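PDB 6AF0: Ctr9 protein from Myceliophthora thermophila, which probably binds the RNA polymerase II complex, the part present here being an elongated, largely helical portion that contains tetratricopeptide repeats. Local coordinates for residues Pro488-Glu499 and Leu533-Glu544. Sequence-based numbering, arbitrary orientation.
Sequences PDKALQCLQQVE and LLNNIGCFYSQE
Leu492 and Phe540 mark the closest backbone register, 5.9 Å between their CA atoms, where helices 488-499 and 533-543 run roughly antiparallel at 145° with their axes 9.6 Å apart. The pair illustrates knobs-into-holes packing in an alpha-solenoid, with a knob inserted from each side. Phe540 enters the hole formed by Pro488, Ala491, Leu492 and Leu495. Its CG lies anti to the carbonyl carbon (chi1 -75°), which directs the ring at the opposing backbone: the Ala491-Leu492 peptide lies over one face, its nitrogen displaced toward the rim, Ala491 CB approaches CZ at 3.6 Å, and Leu495 CD1 meets the edge near the ring plane. Leu495 is the reciprocal knob, lodged among Leu533, Asn536, Ile537 and Phe540, its CB 3.7 Å from Ile537 CG1. Trimming Phe540 to an alanine is likely to leave a gap among Pro488, Ala491, Leu492 and Leu495, and the Leu495 methyl without its aromatic neighbour. Leu492 and Phe540 lie alongside one another, pointing opposite ways, with Leu492 CD1 reaching Phe540 CB and CD2 the carboxylate of Glu544. Farther along, Leu533 CD2 rests 3.9 Å from Val498 CG1. Helix 473-484 backs Leu495 and Val498, while Asn536 lends its CB to Leu495 CD1 and its amide oxygen is hydrogen-bonded to the backbone of another protein's chain. With no hydrogen bond between the segments, the contact is held mainly by apolar packing, with polar side chains at its margin.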
loop_
_atom_site.group_PDB
_atom_site.type_symbol
_atom_site.label_atom_id
_atom_site.label_comp_id
_atom_site.label_asym_id
_atom_site.label_seq_id
_atom_site.Cartn_x
_atom_site.Cartn_y
_atom_site.Cartn_z
ATOM N N PRO A 488 8.159 15.286 0.916
ATOM C CA PRO A 488 9.567 14.854 0.913
ATOM C C PRO A 488 10.099 14.367 2.264
ATOM O O PRO A 488 10.926 13.452 2.297
ATOM C CB PRO A 488 10.322 16.109 0.463
ATOM C CG PRO A 488 9.459 17.229 0.929
ATOM C CD PRO A 488 8.038 16.749 0.810
ATOM N N ASP A 489 9.639 14.956 3.364
ATOM C CA ASP A 489 10.105 14.516 4.692
ATOM C C ASP A 489 9.831 13.029 4.996
ATOM O O ASP A 489 10.633 12.377 5.652
ATOM C CB ASP A 489 9.478 15.369 5.767
ATOM C CG ASP A 489 8.030 15.107 5.904
ATOM O OD1 ASP A 489 7.704 14.075 6.509
ATOM O OD2 ASP A 489 7.224 15.900 5.374
ATOM N N LYS A 490 8.711 12.507 4.503
ATOM C CA LYS A 490 8.380 11.097 4.652
ATOM C C LYS A 490 9.320 10.255 3.827
ATOM O O LYS A 490 9.707 9.153 4.227
ATOM C CB LYS A 490 6.965 10.821 4.178
ATOM C CG LYS A 490 5.930 11.680 4.868
ATOM C CD LYS A 490 4.547 11.044 4.852
ATOM C CE LYS A 490 3.485 12.025 5.333
ATOM N NZ LYS A 490 3.932 12.808 6.520
ATOM N N ALA A 491 9.657 10.770 2.653
ATOM C CA ALA A 491 10.617 10.103 1.799
ATOM C C ALA A 491 11.960 10.015 2.502
ATOM O O ALA A 491 12.634 8.992 2.417
ATOM C CB ALA A 491 10.755 10.833 0.478
ATOM N N LEU A 492 12.333 11.087 3.199
ATOM C CA LEU A 492 13.596 11.133 3.944
ATOM C C LEU A 492 13.637 10.042 5.030
ATOM O O LEU A 492 14.582 9.231 5.106
ATOM C CB LEU A 492 13.779 12.532 4.545
ATOM C CG LEU A 492 14.924 12.777 5.521
ATOM C CD1 LEU A 492 16.236 12.289 4.952
ATOM C CD2 LEU A 492 14.988 14.260 5.868
ATOM N N GLN A 493 12.580 10.014 5.838
ATOM C CA GLN A 493 12.471 9.073 6.950
ATOM C C GLN A 493 12.616 7.671 6.410
ATOM O O GLN A 493 13.417 6.884 6.901
ATOM C CB GLN A 493 11.132 9.236 7.673
ATOM C CG GLN A 493 10.925 10.624 8.305
ATOM C CD GLN A 493 11.144 10.683 9.819
ATOM O OE1 GLN A 493 10.833 9.734 10.544
ATOM N NE2 GLN A 493 11.649 11.825 10.304
ATOM N N CYS A 494 11.852 7.377 5.364
ATOM C CA CYS A 494 11.951 6.094 4.668
ATOM C C CYS A 494 13.406 5.738 4.404
ATOM O O CYS A 494 13.860 4.671 4.781
ATOM C CB CYS A 494 11.197 6.123 3.327
ATOM S SG CYS A 494 9.385 6.129 3.409
ATOM N N LEU A 495 14.132 6.648 3.764
ATOM C CA LEU A 495 15.516 6.390 3.360
ATOM C C LEU A 495 16.426 6.286 4.552
ATOM O O LEU A 495 17.449 5.625 4.477
ATOM C CB LEU A 495 16.032 7.476 2.410
ATOM C CG LEU A 495 15.424 7.529 1.005
ATOM C CD1 LEU A 495 16.269 8.400 0.095
ATOM C CD2 LEU A 495 15.284 6.134 0.401
ATOM N N GLN A 496 16.056 6.942 5.646
ATOM C CA GLN A 496 16.766 6.767 6.911
ATOM C C GLN A 496 16.648 5.345 7.486
ATOM O O GLN A 496 17.620 4.798 8.009
ATOM C CB GLN A 496 16.290 7.783 7.927
ATOM C CG GLN A 496 16.647 9.207 7.570
ATOM C CD GLN A 496 15.920 10.213 8.438
ATOM O OE1 GLN A 496 15.097 9.850 9.272
ATOM N NE2 GLN A 496 16.217 11.486 8.251
ATOM N N GLN A 497 15.468 4.754 7.381
ATOM C CA GLN A 497 15.258 3.379 7.849
ATOM C C GLN A 497 15.844 2.356 6.870
ATOM O O GLN A 497 16.144 1.219 7.243
ATOM C CB GLN A 497 13.776 3.078 8.049
ATOM C CG GLN A 497 12.969 4.214 8.666
ATOM C CD GLN A 497 11.493 3.893 8.741
ATOM O OE1 GLN A 497 11.095 2.728 8.677
ATOM N NE2 GLN A 497 10.670 4.926 8.864
ATOM N N VAL A 498 15.984 2.750 5.611
ATOM C CA VAL A 498 16.668 1.915 4.631
ATOM C C VAL A 498 18.157 1.981 4.917
ATOM O O VAL A 498 18.874 1.011 4.705
ATOM C CB VAL A 498 16.412 2.378 3.188
ATOM C CG1 VAL A 498 17.200 1.531 2.185
ATOM C CG2 VAL A 498 14.925 2.327 2.874
ATOM N N GLU A 499 18.621 3.146 5.372
ATOM C CA GLU A 499 20.003 3.304 5.825
ATOM C C GLU A 499 20.253 2.264 6.925
ATOM O O GLU A 499 21.140 1.401 6.805
ATOM C CB GLU A 499 20.232 4.744 6.323
ATOM C CG GLU A 499 21.579 5.058 6.971
ATOM C CD GLU A 499 21.638 6.476 7.571
ATOM O OE1 GLU A 499 20.608 7.194 7.631
ATOM O OE2 GLU A 499 22.736 6.893 7.998
ATOM N N LEU A 533 21.596 5.646 -2.341
ATOM C CA LEU A 533 20.892 5.869 -1.097
ATOM C C LEU A 533 21.448 7.104 -0.359
ATOM O O LEU A 533 20.709 7.993 0.030
ATOM C CB LEU A 533 20.984 4.625 -0.209
ATOM C CG LEU A 533 20.283 4.709 1.156
ATOM C CD1 LEU A 533 18.784 4.896 1.019
ATOM C CD2 LEU A 533 20.547 3.476 1.997
ATOM N N LEU A 534 22.759 7.144 -0.181
ATOM C CA LEU A 534 23.424 8.242 0.523
ATOM C C LEU A 534 23.203 9.578 -0.154
ATOM O O LEU A 534 22.952 10.585 0.510
ATOM C CB LEU A 534 24.926 7.981 0.609
ATOM C CG LEU A 534 25.366 6.660 1.255
ATOM C CD1 LEU A 534 26.866 6.498 1.097
ATOM C CD2 LEU A 534 24.961 6.611 2.723
ATOM N N ASN A 535 23.294 9.586 -1.481
ATOM C CA ASN A 535 23.030 10.795 -2.261
ATOM C C ASN A 535 21.630 11.325 -2.014
ATOM O O ASN A 535 21.450 12.494 -1.668
ATOM C CB ASN A 535 23.206 10.543 -3.752
ATOM C CG ASN A 535 23.050 11.811 -4.580
ATOM O OD1 ASN A 535 24.032 12.394 -5.033
ATOM N ND2 ASN A 535 21.815 12.246 -4.772
ATOM N N ASN A 536 20.634 10.472 -2.193
ATOM C CA ASN A 536 19.268 10.942 -2.035
ATOM C C ASN A 536 19.061 11.493 -0.638
ATOM O O ASN A 536 18.529 12.581 -0.459
ATOM C CB ASN A 536 18.259 9.846 -2.360
ATOM C CG ASN A 536 18.335 9.388 -3.811
ATOM O OD1 ASN A 536 19.272 9.721 -4.534
ATOM N ND2 ASN A 536 17.345 8.607 -4.238
ATOM N N ILE A 537 19.536 10.765 0.356
ATOM C CA ILE A 537 19.398 11.213 1.724
ATOM C C ILE A 537 19.990 12.599 1.765
ATOM O O ILE A 537 19.366 13.526 2.275
ATOM C CB ILE A 537 20.102 10.274 2.733
ATOM C CG1 ILE A 537 19.429 8.898 2.733
ATOM C CG2 ILE A 537 20.042 10.862 4.133
ATOM C CD1 ILE A 537 20.100 7.878 3.609
ATOM N N GLY A 538 21.183 12.740 1.184
ATOM C CA GLY A 538 21.863 14.047 1.081
ATOM C C GLY A 538 20.979 15.120 0.494
ATOM O O GLY A 538 20.916 16.223 1.020
ATOM N N CYS A 539 20.275 14.743 -0.578
ATOM C CA CYS A 539 19.325 15.594 -1.305
ATOM C C CYS A 539 18.160 16.048 -0.460
ATOM O O CYS A 539 17.709 17.203 -0.591
ATOM C CB CYS A 539 18.748 14.851 -2.513
ATOM S SG CYS A 539 19.933 14.480 -3.835
ATOM N N PHE A 540 17.653 15.147 0.385
ATOM C CA PHE A 540 16.495 15.479 1.230
ATOM C C PHE A 540 16.941 16.355 2.365
ATOM O O PHE A 540 16.246 17.299 2.753
ATOM C CB PHE A 540 15.742 14.235 1.727
ATOM C CG PHE A 540 14.912 13.586 0.665
ATOM C CD1 PHE A 540 13.848 14.268 0.078
ATOM C CD2 PHE A 540 15.215 12.320 0.216
ATOM C CE1 PHE A 540 13.093 13.679 -0.928
ATOM C CE2 PHE A 540 14.467 11.724 -0.789
ATOM C CZ PHE A 540 13.404 12.399 -1.362
ATOM N N TYR A 541 18.123 16.050 2.871
ATOM C CA TYR A 541 18.739 16.898 3.867
ATOM C C TYR A 541 18.972 18.286 3.287
ATOM O O TYR A 541 18.782 19.281 3.958
ATOM C CB TYR A 541 20.054 16.295 4.346
ATOM C CG TYR A 541 19.935 15.337 5.504
ATOM C CD1 TYR A 541 19.235 15.687 6.663
ATOM C CD2 TYR A 541 20.560 14.081 5.460
ATOM C CE1 TYR A 541 19.139 14.807 7.731
ATOM C CE2 TYR A 541 20.482 13.204 6.532
ATOM C CZ TYR A 541 19.781 13.575 7.662
ATOM O OH TYR A 541 19.711 12.689 8.709
ATOM N N SER A 542 19.380 18.334 2.031
ATOM C CA SER A 542 19.664 19.596 1.361
ATOM C C SER A 542 18.406 20.448 1.156
ATOM O O SER A 542 18.483 21.662 1.157
ATOM C CB SER A 542 20.370 19.331 0.019
ATOM O OG SER A 542 20.486 20.526 -0.734
ATOM N N GLN A 543 17.252 19.820 0.967
ATOM C CA GLN A 543 16.008 20.581 0.768
ATOM C C GLN A 543 15.597 21.217 2.072
ATOM O O GLN A 543 15.098 22.332 2.090
ATOM C CB GLN A 543 14.894 19.694 0.221
ATOM C CG GLN A 543 13.562 20.403 0.019
ATOM C CD GLN A 543 12.653 19.652 -0.946
ATOM O OE1 GLN A 543 12.495 18.434 -0.848
ATOM N NE2 GLN A 543 12.055 20.374 -1.889
ATOM N N GLU A 544 15.809 20.483 3.161
ATOM C CA GLU A 544 15.831 21.059 4.504
ATOM C C GLU A 544 17.092 21.902 4.650
ATOM O O GLU A 544 17.940 21.946 3.759
ATOM C CB GLU A 544 15.827 19.949 5.546
ATOM C CG GLU A 544 14.445 19.388 5.823
ATOM C CD GLU A 544 14.477 18.011 6.451
ATOM O OE1 GLU A 544 15.585 17.523 6.774
ATOM O OE2 GLU A 544 13.386 17.414 6.599
#